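Local coordinates for protein DNA-directed RNA polymerase subunit E'' (Methanocaldococcus jannaschii, PDB 3LPE) that stimulates transcription elongation as the zinc-binding Spt4 subunit of a heterodimer with Spt5, at residues B[2-7]-B[17-22]; B[8-13]-B[52-57]; B[29-34]-B[45-50]. All coordinates share one frame; numbering follows the deposited sequence.

Contact 1: B[2-7]-B[17-22]; sequences RACLKC and PICHSP. With ZN (zinc ion), chain I.
The carbonyl oxygen of P22 accepts a nearly straight hydrogen bond from the backbone of L5, with L5 N 3.0 Å from P22 O and an N-H...O angle of 173°. The donor lies in the carbonyl plane, and the bond ties the turn after strand 2-4 to the loop that leads into strand 23-33. Beside this bond the L5 side chain crosses the P22 ring at about a right angle, and L5 CD1 rests 3.8 Å from P22 CB. The rest of the contact is built round the zinc ion. C7 SG stands 2.3 Å from the zinc and C19 SG 2.4 Å from it, C4 SG is a third ligand, and C16 completes the Cys4 site. Within the first knuckle the two ligands differ: C4 carries SG anti to its backbone N (chi1 -179°), whereas C7, like C19 of the second knuckle, holds SG between backbone N and carbonyl carbon. In the C4-to-C7 turn, the backbone N-H groups of K6 and C7 appear to point at C4 SG, an arrangement that would be expected to draw off some thiolate charge; the sulfur's exact place is less certain. K6 folds over the site with its aliphatic part, K6 CB lying 4.0 Å from C19 SG and K6 CE 3.9 Å from S21 CB. On the other flank, I18 CD1 comes within 4.3 Å of C7 SG. This pairing of two CxxC turns is characteristic of a zinc ribbon. Strand 2-4 runs between strands 10-11 and 23-33, through backbone bonds of R2 with T11 and of A3 with S24; A3 packs on W27 and V57, while I18 leans on Y9 and I49.

Contact 2: B[8-13]-B[52-57]; sequences KYLTND and KYALSV
Y9 and Y53 face each other as a non-hydrogen-bonded antiparallel pair, a single beta bridge that joins the first CxxC hairpin of the zinc ribbon to the C-terminal part of the chain. Backbone bonds flank the pair: A54 N donates to K8 O at 2.9 Å, and L10 N to K52 O at 2.8 Å. The Y9 and Y53 rings form a T-shaped stack in which the CD1 edge of Y9 is directed at the face of Y53, the planes standing at 79°. The Y53 hydroxyl is hydrogen-bonded to I49 O. On the buried side L10 CD2 meets A54 CB at 4.0 Å, and the L10 side chain continues onto W27, L30 and A3. The tight spot is separate from this: the K8 and V57 side chains lie side by side, running in opposite senses, and K8 CG is pressed to 3.4 Å from V57 CG2, closer than an ordinary van der Waals contact. Beyond it the K8 chain bends at chi3 (-79°), and K8 NZ reaches L55 O at 3.2 Å from above the carbonyl plane. L55 and S56 make a classic beta bulge opposite I28 and pack on P92 of the Spt5 chain. The other side is looser: K52 CB still touches L10 CD1, but the end of the side chain leads away, and a water fills in between the backbones. This water donates to L10 O at 2.7 Å, accepts from K52 N, and sits over one face of the Y9 ring, displaced toward its rim.

Contact 3: B[29-34]-B[45-50]; sequences GLLIVI and AGIDIK
Strand 23-33, which carries the sheet of this chain on into the partner subunit, is covered at its end by the loop 45-50, where I47 meets L31 and V33. The loop leaves helix 40-44 through a Schellman motif at G46. I47 and L31 meet tip to tip, bringing L31 CD2 to 3.6 Å from I47 CD1. The same methyl of L31 also touches A45, with L31 CD2 3.8 Å from A45 CB. V33 instead lies alongside I47, the two side chains running in opposite directions, and V33 CG2 is 3.8 Å from I47 CD1. I47 CG2, anti to the backbone N, also leans on V33. Further on, K50 CA makes a CA-H...O contact of 3.4 Å with V33 O, and the K50 chain passes I34 O before its NZ forms a salt bridge with E34 of the neighbouring Spt5 chain. L30 to V33 form an antiparallel ladder with a strand of that chain, while within this chain L31 and V33 make backbone hydrogen bonds with Y53 and G51; helix 40-44 adds I41 against L31 and A42 against V33 and I47.

All three contacts are partly buried. Contact 2 is the most central, with no exposed residue among those that touch, whereas contacts 1 and 3 each include exposed ones. Contacts 1 and 2 share the hairpin of strands 2-4 and 10-11, joined by a probable backbone bond from C4 N to Y9 O, and C7 O packs against Y53 CD1. Contacts 2 and 3 lie on neighbouring strands of one sheet, 51-53 and 23-33, and Y53 CE2 packs on I47 CG2. Contact 3 pairs with the Spt5 chain, contact 2 touches it at residues 55-56, and no partner chain touches contact 1. Chemistry follows place: metal-bound thiolates, then backbone bridging with aromatic packing, then aliphatic packing.

Contact 1: B[2-7]-B[17-22]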
loop_
_atom_site.group_PDB
_atom_site.type_symbol
_atom_site.label_atom_id
_atom_site.label_comp_id
_atom_site.label_asym_id
_atom_site.label_seq_id
_atom_site.Cartn_x
_atom_site.Cartn_y
_atom_site.Cartn_z
ATOM N N ARG B 2 1.698 -13.444 7.761
ATOM C CA ARG B 2 0.329 -13.641 8.194
ATOM C C ARG B 2 -0.324 -12.287 8.368
ATOM O O ARG B 2 0.350 -11.266 8.365
ATOM C CB ARG B 2 0.290 -14.423 9.505
ATOM C CG ARG B 2 1.152 -15.705 9.512
ATOM C CD ARG B 2 1.293 -16.285 10.926
ATOM N NE ARG B 2 0.030 -16.808 11.429
ATOM C CZ ARG B 2 -0.365 -18.073 11.276
ATOM N NH1 ARG B 2 0.405 -18.941 10.635
ATOM N NH2 ARG B 2 -1.524 -18.472 11.763
ATOM N N ALA B 3 -1.645 -12.276 8.498
ATOM C CA ALA B 3 -2.377 -11.033 8.671
ATOM C C ALA B 3 -3.338 -11.199 9.830
ATOM O O ALA B 3 -3.962 -12.248 9.977
ATOM C CB ALA B 3 -3.149 -10.668 7.395
ATOM N N CYS B 4 -3.452 -10.168 10.663
ATOM C CA CYS B 4 -4.421 -10.188 11.750
ATOM C C CYS B 4 -5.824 -10.428 11.231
ATOM O O CYS B 4 -6.256 -9.764 10.314
ATOM C CB CYS B 4 -4.396 -8.851 12.529
ATOM S SG CYS B 4 -5.588 -8.895 13.878
ATOM N N LEU B 5 -6.556 -11.369 11.838
ATOM C CA LEU B 5 -7.928 -11.663 11.402
ATOM C C LEU B 5 -8.886 -10.493 11.643
ATOM O O LEU B 5 -9.920 -10.386 10.997
ATOM C CB LEU B 5 -8.471 -12.915 12.110
ATOM C CG LEU B 5 -7.845 -14.241 11.674
ATOM C CD1 LEU B 5 -8.118 -15.339 12.699
ATOM C CD2 LEU B 5 -8.347 -14.650 10.278
ATOM N N LYS B 6 -8.529 -9.610 12.570
ATOM C CA LYS B 6 -9.396 -8.489 12.934
ATOM C C LYS B 6 -9.014 -7.182 12.234
ATOM O O LYS B 6 -9.862 -6.511 11.664
ATOM C CB LYS B 6 -9.378 -8.290 14.459
ATOM C CG LYS B 6 -10.573 -7.544 15.007
ATOM C CD LYS B 6 -10.487 -7.366 16.533
ATOM C CE LYS B 6 -10.466 -8.703 17.270
ATOM N NZ LYS B 6 -10.747 -8.549 18.730
ATOM N N CYS B 7 -7.739 -6.811 12.296
ATOM C CA CYS B 7 -7.316 -5.509 11.794
ATOM C C CYS B 7 -6.407 -5.639 10.581
ATOM O O CYS B 7 -6.000 -4.640 10.024
ATOM C CB CYS B 7 -6.629 -4.664 12.879
ATOM S SG CYS B 7 -4.885 -5.090 13.278
ATOM N N PRO B 17 0.347 -7.772 17.032
ATOM C CA PRO B 17 1.012 -6.889 18.008
ATOM C C PRO B 17 0.143 -5.676 18.358
ATOM O O PRO B 17 0.361 -5.008 19.376
ATOM C CB PRO B 17 2.292 -6.434 17.287
ATOM C CG PRO B 17 2.385 -7.274 16.046
ATOM C CD PRO B 17 1.009 -7.759 15.718
ATOM N N ILE B 18 -0.836 -5.388 17.522
ATOM C CA ILE B 18 -1.735 -4.270 17.795
ATOM C C ILE B 18 -2.892 -4.675 18.691
ATOM O O ILE B 18 -3.091 -4.088 19.755
ATOM C CB ILE B 18 -2.295 -3.648 16.499
ATOM C CG1 ILE B 18 -1.159 -3.116 15.633
ATOM C CG2 ILE B 18 -3.267 -2.499 16.840
ATOM C CD1 ILE B 18 -1.628 -2.550 14.286
ATOM N N CYS B 19 -3.649 -5.684 18.273
ATOM C CA CYS B 19 -4.944 -5.981 18.901
ATOM C C CYS B 19 -5.038 -7.378 19.530
ATOM O O CYS B 19 -6.090 -7.774 20.056
ATOM C CB CYS B 19 -6.085 -5.761 17.898
ATOM S SG CYS B 19 -6.237 -7.106 16.661
ATOM N N HIS B 20 -3.937 -8.120 19.503
ATOM C CA HIS B 20 -3.845 -9.422 20.177
ATOM C C HIS B 20 -4.679 -10.547 19.561
ATOM O O HIS B 20 -4.775 -11.635 20.121
ATOM C CB HIS B 20 -4.153 -9.278 21.675
ATOM C CG HIS B 20 -3.556 -8.050 22.283
ATOM N ND1 HIS B 20 -4.288 -6.908 22.520
ATOM C CD2 HIS B 20 -2.286 -7.771 22.668
ATOM C CE1 HIS B 20 -3.500 -5.981 23.037
ATOM N NE2 HIS B 20 -2.283 -6.481 23.140
ATOM N N SER B 21 -5.279 -10.305 18.405
ATOM C CA SER B 21 -6.085 -11.363 17.804
ATOM C C SER B 21 -5.177 -12.342 17.027
ATOM O O SER B 21 -4.025 -12.044 16.756
ATOM C CB SER B 21 -7.195 -10.762 16.936
ATOM O OG SER B 21 -6.910 -10.899 15.562
ATOM N N PRO B 22 -5.690 -13.540 16.707
ATOM C CA PRO B 22 -4.929 -14.504 15.905
ATOM C C PRO B 22 -4.648 -13.952 14.513
ATOM O O PRO B 22 -5.411 -13.140 14.041
ATOM C CB PRO B 22 -5.886 -15.703 15.796
ATOM C CG PRO B 22 -6.867 -15.533 16.889
ATOM C CD PRO B 22 -7.005 -14.062 17.114
HETATM ZN ZN ZN I . -4.863 -6.847 14.772
#

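Contact 2: B[8-13]-B[52-57]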
loop_
_atom_site.group_PDB
_atom_site.type_symbol
_atom_site.label_atom_id
_atom_site.label_comp_id
_atom_site.label_asym_id
_atom_site.label_seq_id
_atom_site.Cartn_x
_atom_site.Cartn_y
_atom_site.Cartn_z
ATOM N N LYS B 8 -6.092 -6.872 10.184
ATOM C CA LYS B 8 -5.367 -7.105 8.909
ATOM C C LYS B 8 -3.891 -6.707 8.906
ATOM O O LYS B 8 -3.191 -6.821 7.878
ATOM C CB LYS B 8 -6.121 -6.466 7.725
ATOM C CG LYS B 8 -7.480 -7.086 7.489
ATOM C CD LYS B 8 -8.211 -6.501 6.276
ATOM C CE LYS B 8 -8.852 -5.169 6.593
ATOM N NZ LYS B 8 -9.998 -4.890 5.679
ATOM N N TYR B 9 -3.390 -6.274 10.060
ATOM C CA TYR B 9 -1.971 -5.980 10.189
ATOM C C TYR B 9 -1.121 -7.196 9.789
ATOM O O TYR B 9 -1.399 -8.333 10.194
ATOM C CB TYR B 9 -1.642 -5.605 11.627
ATOM C CG TYR B 9 -0.236 -5.117 11.867
ATOM C CD1 TYR B 9 0.114 -3.791 11.620
ATOM C CD2 TYR B 9 0.722 -5.956 12.412
ATOM C CE1 TYR B 9 1.410 -3.331 11.884
ATOM C CE2 TYR B 9 2.011 -5.511 12.677
ATOM C CZ TYR B 9 2.348 -4.197 12.417
ATOM O OH TYR B 9 3.628 -3.772 12.703
ATOM N N LEU B 10 -0.083 -6.944 9.005
ATOM C CA LEU B 10 0.741 -8.042 8.497
ATOM C C LEU B 10 1.942 -8.306 9.376
ATOM O O LEU B 10 2.652 -7.373 9.727
ATOM C CB LEU B 10 1.231 -7.714 7.090
ATOM C CG LEU B 10 0.120 -7.650 6.043
ATOM C CD1 LEU B 10 0.768 -7.170 4.749
ATOM C CD2 LEU B 10 -0.432 -9.033 5.822
ATOM N N THR B 11 2.170 -9.576 9.694
ATOM C CA THR B 11 3.266 -9.980 10.580
ATOM C C THR B 11 3.577 -11.482 10.467
ATOM O O THR B 11 2.726 -12.287 10.062
ATOM C CB THR B 11 2.942 -9.624 12.055
ATOM O OG1 THR B 11 4.034 -10.035 12.890
ATOM C CG2 THR B 11 1.687 -10.324 12.515
ATOM N N ASN B 12 4.797 -11.869 10.832
ATOM C CA ASN B 12 5.117 -13.280 10.930
ATOM C C ASN B 12 4.568 -13.878 12.199
ATOM O O ASN B 12 4.448 -15.088 12.321
ATOM C CB ASN B 12 6.628 -13.522 10.799
ATOM C CG ASN B 12 7.138 -13.199 9.402
ATOM O OD1 ASN B 12 6.510 -13.565 8.406
ATOM N ND2 ASN B 12 8.266 -12.506 9.321
ATOM N N ASP B 13 4.219 -13.003 13.149
ATOM C CA ASP B 13 3.695 -13.416 14.452
ATOM C C ASP B 13 2.353 -14.128 14.292
ATOM O O ASP B 13 1.556 -13.753 13.451
ATOM C CB ASP B 13 3.504 -12.167 15.292
ATOM C CG ASP B 13 3.743 -12.408 16.763
ATOM O OD1 ASP B 13 3.316 -13.462 17.268
ATOM O OD2 ASP B 13 4.352 -11.527 17.417
ATOM N N LYS B 52 2.063 -2.431 7.427
ATOM C CA LYS B 52 1.548 -3.020 6.222
ATOM C C LYS B 52 0.318 -3.822 6.614
ATOM O O LYS B 52 0.315 -4.468 7.653
ATOM C CB LYS B 52 2.628 -3.912 5.591
ATOM C CG LYS B 52 3.989 -3.205 5.482
ATOM C CD LYS B 52 5.140 -4.203 5.409
ATOM C CE LYS B 52 5.602 -4.423 3.978
ATOM N NZ LYS B 52 6.461 -3.290 3.544
ATOM N N TYR B 53 -0.710 -3.780 5.770
ATOM C CA TYR B 53 -1.982 -4.441 6.015
ATOM C C TYR B 53 -2.463 -5.212 4.790
ATOM O O TYR B 53 -2.249 -4.782 3.642
ATOM C CB TYR B 53 -3.054 -3.396 6.350
ATOM C CG TYR B 53 -2.747 -2.612 7.604
ATOM C CD1 TYR B 53 -3.342 -2.946 8.809
ATOM C CD2 TYR B 53 -1.871 -1.535 7.573
ATOM C CE1 TYR B 53 -3.066 -2.215 9.976
ATOM C CE2 TYR B 53 -1.581 -0.813 8.727
ATOM C CZ TYR B 53 -2.188 -1.162 9.922
ATOM O OH TYR B 53 -1.910 -0.448 11.065
ATOM N N ALA B 54 -3.167 -6.311 5.037
ATOM C CA ALA B 54 -3.827 -7.041 3.951
ATOM C C ALA B 54 -5.108 -6.292 3.618
ATOM O O ALA B 54 -5.548 -5.471 4.425
ATOM C CB ALA B 54 -4.115 -8.476 4.389
ATOM N N LEU B 55 -5.696 -6.521 2.434
ATOM C CA LEU B 55 -6.992 -5.921 2.131
ATOM C C LEU B 55 -8.152 -6.782 2.610
ATOM O O LEU B 55 -9.224 -6.280 2.939
ATOM C CB LEU B 55 -7.137 -5.609 0.636
ATOM C CG LEU B 55 -6.114 -4.597 0.137
ATOM C CD1 LEU B 55 -6.320 -4.337 -1.353
ATOM C CD2 LEU B 55 -6.224 -3.303 0.940
ATOM N N SER B 56 -7.929 -8.083 2.660
ATOM C CA SER B 56 -8.913 -8.995 3.222
ATOM C C SER B 56 -8.209 -10.214 3.800
ATOM O O SER B 56 -7.119 -10.599 3.352
ATOM C CB SER B 56 -9.956 -9.429 2.158
ATOM O OG SER B 56 -9.423 -10.384 1.278
ATOM N N VAL B 57 -8.839 -10.825 4.791
ATOM C CA VAL B 57 -8.245 -11.952 5.484
ATOM C C VAL B 57 -9.327 -12.928 5.859
ATOM O O VAL B 57 -10.456 -12.529 6.157
ATOM C CB VAL B 57 -7.572 -11.526 6.814
ATOM C CG1 VAL B 57 -6.740 -12.675 7.355
ATOM C CG2 VAL B 57 -6.723 -10.287 6.632
HETATM O O HOH W 1 3.177 -4.768 9.152
#

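Contact 3: B[29-34]-B[45-50]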
loop_
_atom_site.group_PDB
_atom_site.type_symbol
_atom_site.label_atom_id
_atom_site.label_comp_id
_atom_site.label_asym_id
_atom_site.label_seq_id
_atom_site.Cartn_x
_atom_site.Cartn_y
_atom_site.Cartn_z
ATOM N N GLY B 29 -4.213 -8.898 -0.871
ATOM C CA GLY B 29 -4.113 -7.480 -1.101
ATOM C C GLY B 29 -3.094 -6.890 -0.162
ATOM O O GLY B 29 -2.847 -7.462 0.882
ATOM N N LEU B 30 -2.519 -5.748 -0.526
ATOM C CA LEU B 30 -1.491 -5.115 0.297
ATOM C C LEU B 30 -1.690 -3.606 0.350
ATOM O O LEU B 30 -1.785 -2.937 -0.691
ATOM C CB LEU B 30 -0.094 -5.451 -0.236
ATOM C CG LEU B 30 1.102 -4.716 0.374
ATOM C CD1 LEU B 30 1.160 -4.982 1.869
ATOM C CD2 LEU B 30 2.395 -5.187 -0.298
ATOM N N LEU B 31 -1.780 -3.072 1.561
ATOM C CA LEU B 31 -1.840 -1.620 1.768
ATOM C C LEU B 31 -0.756 -1.261 2.764
ATOM O O LEU B 31 -0.809 -1.689 3.926
ATOM C CB LEU B 31 -3.212 -1.194 2.303
ATOM C CG LEU B 31 -3.335 0.274 2.777
ATOM C CD1 LEU B 31 -2.862 1.260 1.716
ATOM C CD2 LEU B 31 -4.755 0.619 3.209
ATOM N N ILE B 32 0.234 -0.502 2.313
ATOM C CA ILE B 32 1.326 -0.116 3.184
ATOM C C ILE B 32 1.072 1.316 3.575
ATOM O O ILE B 32 1.070 2.200 2.717
ATOM C CB ILE B 32 2.682 -0.174 2.483
ATOM C CG1 ILE B 32 2.983 -1.600 2.006
ATOM C CG2 ILE B 32 3.789 0.311 3.409
ATOM C CD1 ILE B 32 4.287 -1.694 1.254
ATOM N N VAL B 33 0.832 1.535 4.871
ATOM C CA VAL B 33 0.627 2.878 5.364
ATOM C C VAL B 33 1.911 3.414 5.974
ATOM O O VAL B 33 2.376 2.936 7.012
ATOM C CB VAL B 33 -0.501 2.916 6.404
ATOM C CG1 VAL B 33 -0.703 4.350 6.911
ATOM C CG2 VAL B 33 -1.769 2.352 5.768
ATOM N N ILE B 34 2.483 4.417 5.331
ATOM C CA ILE B 34 3.726 4.994 5.805
ATOM C C ILE B 34 3.433 6.142 6.777
ATOM O O ILE B 34 4.092 6.289 7.800
ATOM C CB ILE B 34 4.563 5.499 4.620
ATOM C CG1 ILE B 34 4.898 4.321 3.682
ATOM C CG2 ILE B 34 5.834 6.141 5.104
ATOM C CD1 ILE B 34 5.528 4.745 2.383
ATOM N N ALA B 45 -9.522 3.320 5.066
ATOM C CA ALA B 45 -9.347 1.918 5.459
ATOM C C ALA B 45 -9.476 1.693 6.965
ATOM O O ALA B 45 -9.390 0.559 7.424
ATOM C CB ALA B 45 -8.011 1.353 4.930
ATOM N N GLY B 46 -9.705 2.770 7.718
ATOM C CA GLY B 46 -9.770 2.711 9.169
ATOM C C GLY B 46 -8.436 2.401 9.820
ATOM O O GLY B 46 -8.386 1.794 10.880
ATOM N N ILE B 47 -7.346 2.810 9.182
ATOM C CA ILE B 47 -6.016 2.532 9.713
ATOM C C ILE B 47 -5.429 3.795 10.338
ATOM O O ILE B 47 -5.345 4.817 9.682
ATOM C CB ILE B 47 -5.072 2.062 8.593
ATOM C CG1 ILE B 47 -5.547 0.715 8.036
ATOM C CG2 ILE B 47 -3.656 1.979 9.116
ATOM C CD1 ILE B 47 -4.832 0.284 6.761
ATOM N N ASP B 48 -5.010 3.730 11.601
ATOM C CA ASP B 48 -4.418 4.906 12.225
ATOM C C ASP B 48 -3.019 4.669 12.782
ATOM O O ASP B 48 -2.469 5.539 13.471
ATOM C CB ASP B 48 -5.343 5.478 13.300
ATOM C CG ASP B 48 -5.549 4.528 14.445
ATOM O OD1 ASP B 48 -5.154 3.353 14.316
ATOM O OD2 ASP B 48 -6.101 4.954 15.484
ATOM N N ILE B 49 -2.437 3.508 12.481
ATOM C CA ILE B 49 -1.043 3.266 12.837
ATOM C C ILE B 49 -0.243 2.712 11.666
ATOM O O ILE B 49 -0.730 1.845 10.919
ATOM C CB ILE B 49 -0.881 2.407 14.135
ATOM C CG1 ILE B 49 0.595 2.191 14.474
ATOM C CG2 ILE B 49 -1.596 1.084 14.030
ATOM C CD1 ILE B 49 0.823 1.644 15.895
ATOM N N LYS B 50 0.970 3.228 11.486
ATOM C CA LYS B 50 1.786 2.822 10.342
ATOM C C LYS B 50 2.068 1.325 10.324
ATOM O O LYS B 50 2.167 0.680 11.365
ATOM C CB LYS B 50 3.090 3.618 10.260
ATOM C CG LYS B 50 4.185 3.113 11.157
ATOM C CD LYS B 50 5.431 3.969 11.019
ATOM C CE LYS B 50 6.072 3.780 9.653
ATOM N NZ LYS B 50 7.407 4.436 9.590
#